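Long-range contact in amine Dehydrogenase (Pseudomonas putida, PDB 1JMX), which probably oxidises amines and passes the electrons on through its two c-type hemes, as expected of a quinohemoprotein amine dehydrogenase alpha subunit: residues Gly101-Gly106 / Glu134-Ala139. Residues are numbered along the deposited sequence; the frame is centred on the assembly and turned at random.
Sequences GRCHSG and EYQAQA. With HEC (heme c), chain E.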
ATOM      1  N   GLY A 101      -2.394  -7.015   8.273  1.00 12.78           N
ATOM      2  CA  GLY A 101      -2.176  -7.174   6.849  1.00 12.35           C
ATOM      3  C   GLY A 101      -2.909  -6.193   5.969  1.00 13.54           C
ATOM      4  O   GLY A 101      -3.054  -6.445   4.779  1.00 14.57           O
ATOM      5  N   ARG A 102      -3.362  -5.076   6.533  1.00 12.86           N
ATOM      6  CA  ARG A 102      -4.093  -4.080   5.757  1.00 13.03           C
ATOM      7  C   ARG A 102      -3.196  -3.019   5.118  1.00 12.35           C
ATOM      8  O   ARG A 102      -3.639  -2.246   4.280  1.00 12.29           O
ATOM      9  CB  ARG A 102      -5.181  -3.420   6.607  1.00 12.57           C
ATOM     10  CG  ARG A 102      -4.660  -2.572   7.737  1.00 14.26           C
ATOM     11  CD  ARG A 102      -5.788  -1.817   8.393  1.00 13.24           C
ATOM     12  NE  ARG A 102      -5.329  -1.020   9.525  1.00 13.20           N
ATOM     13  CZ  ARG A 102      -4.750   0.177   9.434  1.00 12.61           C
ATOM     14  NH1 ARG A 102      -4.540   0.743   8.253  1.00 10.33           N
ATOM     15  NH2 ARG A 102      -4.420   0.832  10.543  1.00 12.70           N
ATOM     16  N   CYS A 103      -1.930  -3.017   5.505  1.00 11.72           N
ATOM     17  CA  CYS A 103      -0.947  -2.075   4.987  1.00 12.30           C
ATOM     18  C   CYS A 103      -0.011  -2.859   4.083  1.00 12.20           C
ATOM     19  O   CYS A 103       0.034  -2.644   2.873  1.00 12.32           O
ATOM     20  CB  CYS A 103      -0.174  -1.479   6.157  1.00 12.46           C
ATOM     21  SG  CYS A 103      -0.999  -0.086   6.902  1.00 11.78           S
ATOM     22  N   HIS A 104       0.783  -3.722   4.708  1.00 11.58           N
ATOM     23  CA  HIS A 104       1.690  -4.603   4.000  1.00 10.73           C
ATOM     24  C   HIS A 104       1.052  -5.992   4.097  1.00  9.43           C
ATOM     25  O   HIS A 104      -0.001  -6.157   4.710  1.00 10.42           O
ATOM     26  CB  HIS A 104       3.097  -4.582   4.624  1.00  9.13           C
ATOM     27  CG  HIS A 104       3.117  -4.744   6.116  1.00  8.86           C
ATOM     28  ND1 HIS A 104       2.804  -5.925   6.750  1.00  7.47           N
ATOM     29  CD2 HIS A 104       3.420  -3.864   7.097  1.00  8.40           C
ATOM     30  CE1 HIS A 104       2.910  -5.769   8.055  1.00  6.31           C
ATOM     31  NE2 HIS A 104       3.283  -4.525   8.294  1.00 10.66           N
ATOM     32  N   SER A 105       1.694  -6.986   3.503  1.00  9.36           N
ATOM     33  CA  SER A 105       1.174  -8.347   3.517  1.00  9.98           C
ATOM     34  C   SER A 105       1.193  -8.978   4.905  1.00 10.05           C
ATOM     35  O   SER A 105       1.948  -8.561   5.775  1.00 10.34           O
ATOM     36  CB  SER A 105       1.997  -9.223   2.567  1.00  9.39           C
ATOM     37  OG  SER A 105       3.287  -9.470   3.094  1.00  9.15           O
ATOM     38  N   GLY A 106       0.338  -9.974   5.106  1.00  9.82           N
ATOM     39  CA  GLY A 106       0.304 -10.695   6.360  1.00  8.31           C
ATOM     40  C   GLY A 106       1.458 -11.688   6.377  1.00  8.97           C
ATOM     41  O   GLY A 106       1.810 -12.206   7.430  1.00  9.73           O
ATOM     42  N   GLU A 134      -3.982   4.482  14.093  1.00 11.71           N
ATOM     43  CA  GLU A 134      -5.252   4.249  14.782  1.00 11.12           C
ATOM     44  C   GLU A 134      -6.450   5.084  14.307  1.00 11.14           C
ATOM     45  O   GLU A 134      -7.549   4.966  14.846  1.00 11.24           O
ATOM     46  CB  GLU A 134      -5.053   4.417  16.291  1.00 11.22           C
ATOM     47  CG  GLU A 134      -4.681   5.834  16.706  1.00  9.86           C
ATOM     48  CD  GLU A 134      -4.322   5.947  18.172  1.00 11.33           C
ATOM     49  OE1 GLU A 134      -4.902   5.216  19.002  1.00 12.59           O
ATOM     50  OE2 GLU A 134      -3.444   6.768  18.492  1.00 10.97           O
ATOM     51  N   TYR A 135      -6.235   5.922  13.299  1.00 10.44           N
ATOM     52  CA  TYR A 135      -7.300   6.755  12.747  1.00  9.74           C
ATOM     53  C   TYR A 135      -7.698   6.261  11.366  1.00  9.74           C
ATOM     54  O   TYR A 135      -8.656   6.751  10.784  1.00  9.68           O
ATOM     55  CB  TYR A 135      -6.847   8.215  12.633  1.00  8.89           C
ATOM     56  CG  TYR A 135      -6.566   8.887  13.949  1.00  9.60           C
ATOM     57  CD1 TYR A 135      -7.537   9.666  14.574  1.00  9.97           C
ATOM     58  CD2 TYR A 135      -5.326   8.754  14.573  1.00  8.91           C
ATOM     59  CE1 TYR A 135      -7.283  10.297  15.782  1.00  9.30           C
ATOM     60  CE2 TYR A 135      -5.064   9.378  15.783  1.00  8.61           C
ATOM     61  CZ  TYR A 135      -6.046  10.146  16.380  1.00  8.70           C
ATOM     62  OH  TYR A 135      -5.793  10.765  17.576  1.00 10.51           O
ATOM     63  N   GLN A 136      -6.937   5.302  10.844  1.00  9.72           N
ATOM     64  CA  GLN A 136      -7.172   4.742   9.520  1.00  9.95           C
ATOM     65  C   GLN A 136      -8.291   3.706   9.515  1.00 10.11           C
ATOM     66  O   GLN A 136      -8.753   3.286  10.573  1.00 10.48           O
ATOM     67  CB  GLN A 136      -5.873   4.126   8.981  1.00  8.30           C
ATOM     68  CG  GLN A 136      -4.750   5.135   8.764  1.00  8.25           C
ATOM     69  CD  GLN A 136      -3.403   4.486   8.519  1.00  7.39           C
ATOM     70  OE1 GLN A 136      -3.301   3.275   8.379  1.00 10.32           O
ATOM     71  NE2 GLN A 136      -2.358   5.294   8.478  1.00 10.43           N
ATOM     72  N   ALA A 137      -8.729   3.312   8.319  1.00 11.40           N
ATOM     73  CA  ALA A 137      -9.786   2.311   8.167  1.00 11.01           C
ATOM     74  C   ALA A 137      -9.375   1.021   8.868  1.00 10.89           C
ATOM     75  O   ALA A 137      -8.209   0.617   8.799  1.00 12.33           O
ATOM     76  CB  ALA A 137     -10.057   2.043   6.694  1.00 10.67           C
ATOM     77  N   GLN A 138     -10.338   0.395   9.546  1.00 10.63           N
ATOM     78  CA  GLN A 138     -10.133  -0.843  10.301  1.00 11.91           C
ATOM     79  C   GLN A 138      -9.301  -0.621  11.563  1.00 11.61           C
ATOM     80  O   GLN A 138      -8.699  -1.549  12.103  1.00 12.45           O
ATOM     81  CB  GLN A 138      -9.513  -1.938   9.428  1.00 14.94           C
ATOM     82  CG  GLN A 138     -10.458  -2.499   8.369  1.00 21.36           C
ATOM     83  CD  GLN A 138      -9.753  -3.442   7.406  1.00 25.37           C
ATOM     84  OE1 GLN A 138      -8.794  -3.064   6.733  1.00 27.29           O
ATOM     85  NE2 GLN A 138     -10.229  -4.679   7.335  1.00 29.63           N
ATOM     86  N   ALA A 139      -9.302   0.619  12.036  1.00 11.11           N
ATOM     87  CA  ALA A 139      -8.580   1.006  13.232  1.00 10.52           C
ATOM     88  C   ALA A 139      -9.414   2.024  14.015  1.00 10.96           C
ATOM     89  O   ALA A 139      -9.563   1.891  15.217  1.00 12.16           O
ATOM     90  CB  ALA A 139      -7.230   1.591  12.862  1.00  9.32           C
TER
HETATM   91 FE   HEC E1001       3.815  -3.539   9.998  1.00 10.57          FE
HETATM   92  CHA HEC E1001       7.002  -3.276   9.026  1.00 10.63           C
HETATM   93  CHB HEC E1001       4.598  -6.387  11.633  1.00  9.83           C
HETATM   94  CHC HEC E1001       0.636  -3.738  11.146  1.00  9.09           C
HETATM   95  CHD HEC E1001       3.062  -0.625   8.354  1.00  8.43           C
HETATM   96  NA  HEC E1001       5.433  -4.609  10.247  1.00 10.74           N
HETATM   97  C1A HEC E1001       6.679  -4.363   9.770  1.00 10.05           C
HETATM   98  C2A HEC E1001       7.615  -5.380  10.158  1.00 11.18           C
HETATM   99  C3A HEC E1001       6.930  -6.264  10.881  1.00 11.62           C
HETATM  100  C4A HEC E1001       5.580  -5.776  10.948  1.00 10.97           C
HETATM  101  CMA HEC E1001       7.475  -7.526  11.525  1.00 14.88           C
HETATM  102  CAA HEC E1001       9.088  -5.398   9.814  1.00 13.26           C
HETATM  103  CBA HEC E1001       9.798  -5.191  11.151  1.00 17.23           C
HETATM  104  CGA HEC E1001      11.304  -5.134  11.117  1.00 19.05           C
HETATM  105  O1A HEC E1001      11.919  -5.236  10.069  1.00 27.89           O
HETATM  106  O2A HEC E1001      11.877  -4.971  12.173  1.00 27.15           O
HETATM  107  NB  HEC E1001       2.832  -4.784  11.128  1.00 10.16           N
HETATM  108  C1B HEC E1001       3.310  -5.941  11.745  1.00  9.93           C
HETATM  109  C2B HEC E1001       2.337  -6.610  12.540  1.00  8.63           C
HETATM  110  C3B HEC E1001       1.209  -5.851  12.435  1.00  9.72           C
HETATM  111  C4B HEC E1001       1.514  -4.732  11.535  1.00  8.88           C
HETATM  112  CMB HEC E1001       2.548  -7.900  13.359  1.00  9.77           C
HETATM  113  CAB HEC E1001      -0.082  -6.181  13.170  1.00 10.90           C
HETATM  114  CBB HEC E1001      -0.391  -5.304  14.387  1.00 12.58           C
HETATM  115  NC  HEC E1001       2.192  -2.434   9.769  1.00 10.31           N
HETATM  116  C1C HEC E1001       0.948  -2.670  10.312  1.00  9.19           C
HETATM  117  C2C HEC E1001      -0.001  -1.668   9.922  1.00  8.77           C
HETATM  118  C3C HEC E1001       0.653  -0.808   9.137  1.00  9.58           C
HETATM  119  C4C HEC E1001       2.035  -1.266   9.049  1.00  9.19           C
HETATM  120  CMC HEC E1001      -1.473  -1.631  10.342  1.00  8.10           C
HETATM  121  CAC HEC E1001      -0.034   0.316   8.394  1.00 10.74           C
HETATM  122  CBC HEC E1001      -0.198   1.679   9.038  1.00  9.76           C
HETATM  123  ND  HEC E1001       4.810  -2.224   8.926  1.00 10.09           N
HETATM  124  C1D HEC E1001       4.373  -1.069   8.309  1.00  9.73           C
HETATM  125  C2D HEC E1001       5.470  -0.379   7.625  1.00  8.62           C
HETATM  126  C3D HEC E1001       6.572  -1.178   7.859  1.00 11.55           C
HETATM  127  C4D HEC E1001       6.136  -2.274   8.628  1.00 11.08           C
HETATM  128  CMD HEC E1001       5.376   0.929   6.844  1.00  7.02           C
HETATM  129  CAD HEC E1001       8.042  -1.043   7.443  1.00 13.12           C
HETATM  130  CBD HEC E1001       8.412   0.099   6.557  1.00 19.88           C
HETATM  131  CGD HEC E1001       8.415  -0.320   5.125  1.00 17.03           C
HETATM  132  O1D HEC E1001       7.705  -1.293   4.784  1.00 18.53           O
HETATM  133  O2D HEC E1001       9.127   0.318   4.317  1.00 21.34           O
HETATM  134  O   HOH W   1      -6.091  -2.373  11.925  1.00 14.84           O
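Arg102 sets CG in the crowded position between its backbone N and carbonyl carbon (chi1 67°), then runs extended to NE, carrying the guanidinium to the loop 134-139. Gln136, with CG anti to its carbonyl carbon, crosses it obliquely, and its OE1 takes a nearly straight hydrogen bond from Arg102 NH1 (2.8 Å, 171°), in both the guanidinium plane and the carbonyl plane. A second, weak bond comes from Arg102 NH2. One guanidinium face lies under Ala137 O; the opposite one meets the heme methyl CMC. A water accepts from Arg102 NE and donates to Gln138 O, while Gln138 OE1 reaches back to Arg102 CB at 3.6 Å. Arg102 lies within a CXXCH heme-attachment motif: Cys100 and Cys103 bind the heme covalently, Cys103 SG lying 1.8 Å from heme CAC. His104 NE2 ligates heme FE at 2.0 Å, with His126 as the other axial ligand. An alanine at Arg102 would probably loosen the loop 134-139 beside the heme, losing both bonds to Gln136 and the water bridge. The His104 ring is fixed in rotation by ND1, which donates to Ser105 O (2.9 Å), a bond likely to strengthen imidazolate character and thereby favour ferric iron.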